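Local coordinates for protein microbial serine proteinases; subtilisin (Bacillus subtilis, PDB 2GKO) that hydrolyses peptide bonds as a cold-adapted, calcium-loaded serine endopeptidase of the subtilisin family, at residues Pro42-Asn47 and Ala79-Gly84. Numbering follows the deposited sequence.
Sequences PDLSNN and ALANGG
Asn82 carries CG between its backbone N and carbonyl carbon (chi1 64°), which brings CG near Asp43 O; across from it, Asn47 has CG anti to its carbonyl carbon (chi1 -77°), and the turn about CB-CG (chi2 -27°) presents ND2 to Leu80 O. The hydrogen bond from ND2 of Asn47 to O of Leu80 is 2.9 Å long, with the acceptor almost in the amide plane, and the same ND2 also donates to Pro94 O. The backbone N of Asn82 donates to Asp43 O at 2.9 Å, and the CA of Ala81 brings a CA-H...O contact to that oxygen. OD1 of Asn82 sits only 3.1 Å from Asp43 O, two acceptors side by side, but it takes the N-H of Gly84 at 2.8 Å and so closes an Asx turn. ND2 of Asn82 comes within 3.4 Å of CB of Asn46 and reaches two waters, one shared with Pro42 O and Asn46 N, the other with Asn47 OD1. An alanine in place of Asn82 would probably leave Gly84 N without its acceptor, undo the turn and cost both waters a partner. On the buried side, Leu44 and Leu80 cross at about a right angle, CD2 to CD1 3.8 Å. OD2 of Asp43 is hydrogen-bonded to OH of Tyr242, at the start of strand 242-245, and to N of Val89. A CB on Gly84 would run into OD1 of Asp43. In this subtilase fold, the contact joins the loop between strands 29-34 and 48-53 to the Asx turn that follows helix 71-80, the helix beginning at His71, which lines the phenylmethanesulfonic acid pocket.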
ATOM      1  N   PRO A  42      -2.200  -8.576  18.389  1.00 11.26           N
ATOM      2  CA  PRO A  42      -1.919 -10.008  18.247  1.00 11.80           C
ATOM      3  C   PRO A  42      -1.724 -10.504  16.827  1.00 11.30           C
ATOM      4  O   PRO A  42      -1.047 -11.492  16.626  1.00 11.82           O
ATOM      5  CB  PRO A  42      -3.163 -10.693  18.850  1.00 12.59           C
ATOM      6  CG  PRO A  42      -4.068  -9.661  19.274  1.00 14.10           C
ATOM      7  CD  PRO A  42      -3.415  -8.307  19.159  1.00 11.81           C
ATOM      8  N   ASP A  43      -2.331  -9.836  15.856  1.00 10.67           N
ATOM      9  CA  ASP A  43      -2.203 -10.249  14.465  1.00 10.17           C
ATOM     10  C   ASP A  43      -1.058  -9.558  13.737  1.00 10.61           C
ATOM     11  O   ASP A  43      -0.855  -9.822  12.567  1.00  9.18           O
ATOM     12  CB  ASP A  43      -3.486  -9.959  13.697  1.00 10.40           C
ATOM     13  CG  ASP A  43      -4.702 -10.604  14.306  1.00 12.52           C
ATOM     14  OD1 ASP A  43      -4.562 -11.584  15.076  1.00 12.26           O
ATOM     15  OD2 ASP A  43      -5.834 -10.174  14.062  1.00 11.69           O
ATOM     16  N   LEU A  44      -0.298  -8.727  14.447  1.00 10.63           N
ATOM     17  CA  LEU A  44       0.869  -8.023  13.852  1.00 10.72           C
ATOM     18  C   LEU A  44       2.178  -8.242  14.574  1.00 11.47           C
ATOM     19  O   LEU A  44       3.224  -8.174  13.961  1.00 10.73           O
ATOM     20  CB  LEU A  44       0.618  -6.511  13.793  1.00 10.71           C
ATOM     21  CG  LEU A  44      -0.576  -6.046  12.974  1.00 10.72           C
ATOM     22  CD1 LEU A  44      -0.795  -4.548  13.142  1.00 10.80           C
ATOM     23  CD2 LEU A  44      -0.347  -6.374  11.520  1.00 12.06           C
ATOM     24  N   SER A  45       2.113  -8.532  15.872  1.00 12.33           N
ATOM     25  CA  SER A  45       3.279  -8.488  16.750  1.00 12.83           C
ATOM     26  C   SER A  45       4.433  -9.357  16.272  1.00 12.59           C
ATOM     27  O   SER A  45       5.600  -8.977  16.347  1.00 12.22           O
ATOM     28  CB  SER A  45       2.860  -8.932  18.153  1.00 13.08           C
ATOM     29  OG  SER A  45       3.988  -8.916  19.020  1.00 18.15           O
ATOM     30  N   ASN A  46       4.105 -10.534  15.778  1.00 14.16           N
ATOM     31  CA  ASN A  46       5.124 -11.471  15.366  1.00 14.35           C
ATOM     32  C   ASN A  46       5.863 -11.060  14.097  1.00 12.63           C
ATOM     33  O   ASN A  46       6.913 -11.624  13.786  1.00 12.60           O
ATOM     34  CB  ASN A  46       4.507 -12.844  15.169  1.00 15.69           C
ATOM     35  CG  ASN A  46       5.053 -13.867  16.151  1.00 21.86           C
ATOM     36  OD1 ASN A  46       5.066 -13.656  17.375  1.00 29.28           O
ATOM     37  ND2 ASN A  46       5.481 -14.991  15.617  1.00 28.13           N
ATOM     38  N   ASN A  47       5.289 -10.122  13.337  1.00 11.26           N
ATOM     39  CA  ASN A  47       5.937  -9.599  12.145  1.00 10.42           C
ATOM     40  C   ASN A  47       6.683  -8.288  12.386  1.00  9.82           C
ATOM     41  O   ASN A  47       7.358  -7.796  11.496  1.00 10.07           O
ATOM     42  CB  ASN A  47       4.952  -9.438  10.994  1.00 10.25           C
ATOM     43  CG  ASN A  47       4.630 -10.765  10.339  1.00 11.71           C
ATOM     44  OD1 ASN A  47       5.452 -11.679  10.375  1.00 12.75           O
ATOM     45  ND2 ASN A  47       3.463 -10.868   9.712  1.00  9.52           N
ATOM     46  N   ALA A  79      -1.660  -5.366   4.711  1.00  8.49           N
ATOM     47  CA  ALA A  79      -0.432  -5.792   4.069  1.00  8.85           C
ATOM     48  C   ALA A  79       0.087  -7.142   4.596  1.00  8.84           C
ATOM     49  O   ALA A  79       0.557  -7.974   3.809  1.00  9.01           O
ATOM     50  CB  ALA A  79       0.650  -4.722   4.246  1.00  9.12           C
ATOM     51  N   LEU A  80       0.049  -7.333   5.906  1.00  9.52           N
ATOM     52  CA  LEU A  80       0.804  -8.448   6.511  1.00  9.93           C
ATOM     53  C   LEU A  80       0.310  -9.038   7.839  1.00 10.64           C
ATOM     54  O   LEU A  80       1.072  -9.719   8.527  1.00 11.11           O
ATOM     55  CB  LEU A  80       2.308  -8.075   6.590  1.00  9.93           C
ATOM     56  CG  LEU A  80       2.720  -6.765   7.282  1.00  9.42           C
ATOM     57  CD1 LEU A  80       2.296  -6.683   8.744  1.00 11.54           C
ATOM     58  CD2 LEU A  80       4.241  -6.634   7.169  1.00 12.02           C
ATOM     59  N   ALA A  81      -0.948  -8.799   8.213  1.00 10.40           N
ATOM     60  CA  ALA A  81      -1.513  -9.458   9.408  1.00  9.99           C
ATOM     61  C   ALA A  81      -1.350 -10.982   9.230  1.00 10.67           C
ATOM     62  O   ALA A  81      -1.422 -11.486   8.120  1.00 10.52           O
ATOM     63  CB  ALA A  81      -2.965  -9.095   9.594  1.00 10.25           C
ATOM     64  N   ASN A  82      -1.100 -11.687  10.319  1.00 11.44           N
ATOM     65  CA  ASN A  82      -0.672 -13.088  10.230  1.00 12.15           C
ATOM     66  C   ASN A  82      -1.654 -14.063  10.868  1.00 13.02           C
ATOM     67  O   ASN A  82      -1.298 -15.224  11.069  1.00 13.73           O
ATOM     68  CB  ASN A  82       0.707 -13.263  10.868  1.00 12.47           C
ATOM     69  CG  ASN A  82       0.705 -12.975  12.346  1.00 13.83           C
ATOM     70  OD1 ASN A  82      -0.338 -12.864  12.963  1.00 11.82           O
ATOM     71  ND2 ASN A  82       1.903 -12.769  12.928  1.00 19.49           N
ATOM     72  N   GLY A  83      -2.846 -13.593  11.195  1.00 13.29           N
ATOM     73  CA  GLY A  83      -3.883 -14.403  11.816  1.00 13.64           C
ATOM     74  C   GLY A  83      -3.690 -14.669  13.295  1.00 14.18           C
ATOM     75  O   GLY A  83      -4.503 -15.382  13.888  1.00 15.57           O
ATOM     76  N   GLY A  84      -2.652 -14.111  13.913  1.00 13.67           N
ATOM     77  CA  GLY A  84      -2.390 -14.313  15.328  1.00 14.96           C
ATOM     78  C   GLY A  84      -2.106 -15.760  15.672  1.00 15.66           C
ATOM     79  O   GLY A  84      -1.238 -16.367  15.072  1.00 16.17           O
TER
HETATM   80  O   HOH W   1       1.416 -11.838  15.561  1.00 22.28           O
HETATM   81  O   HOH W   2       4.622 -13.941  11.785  1.00 24.97           O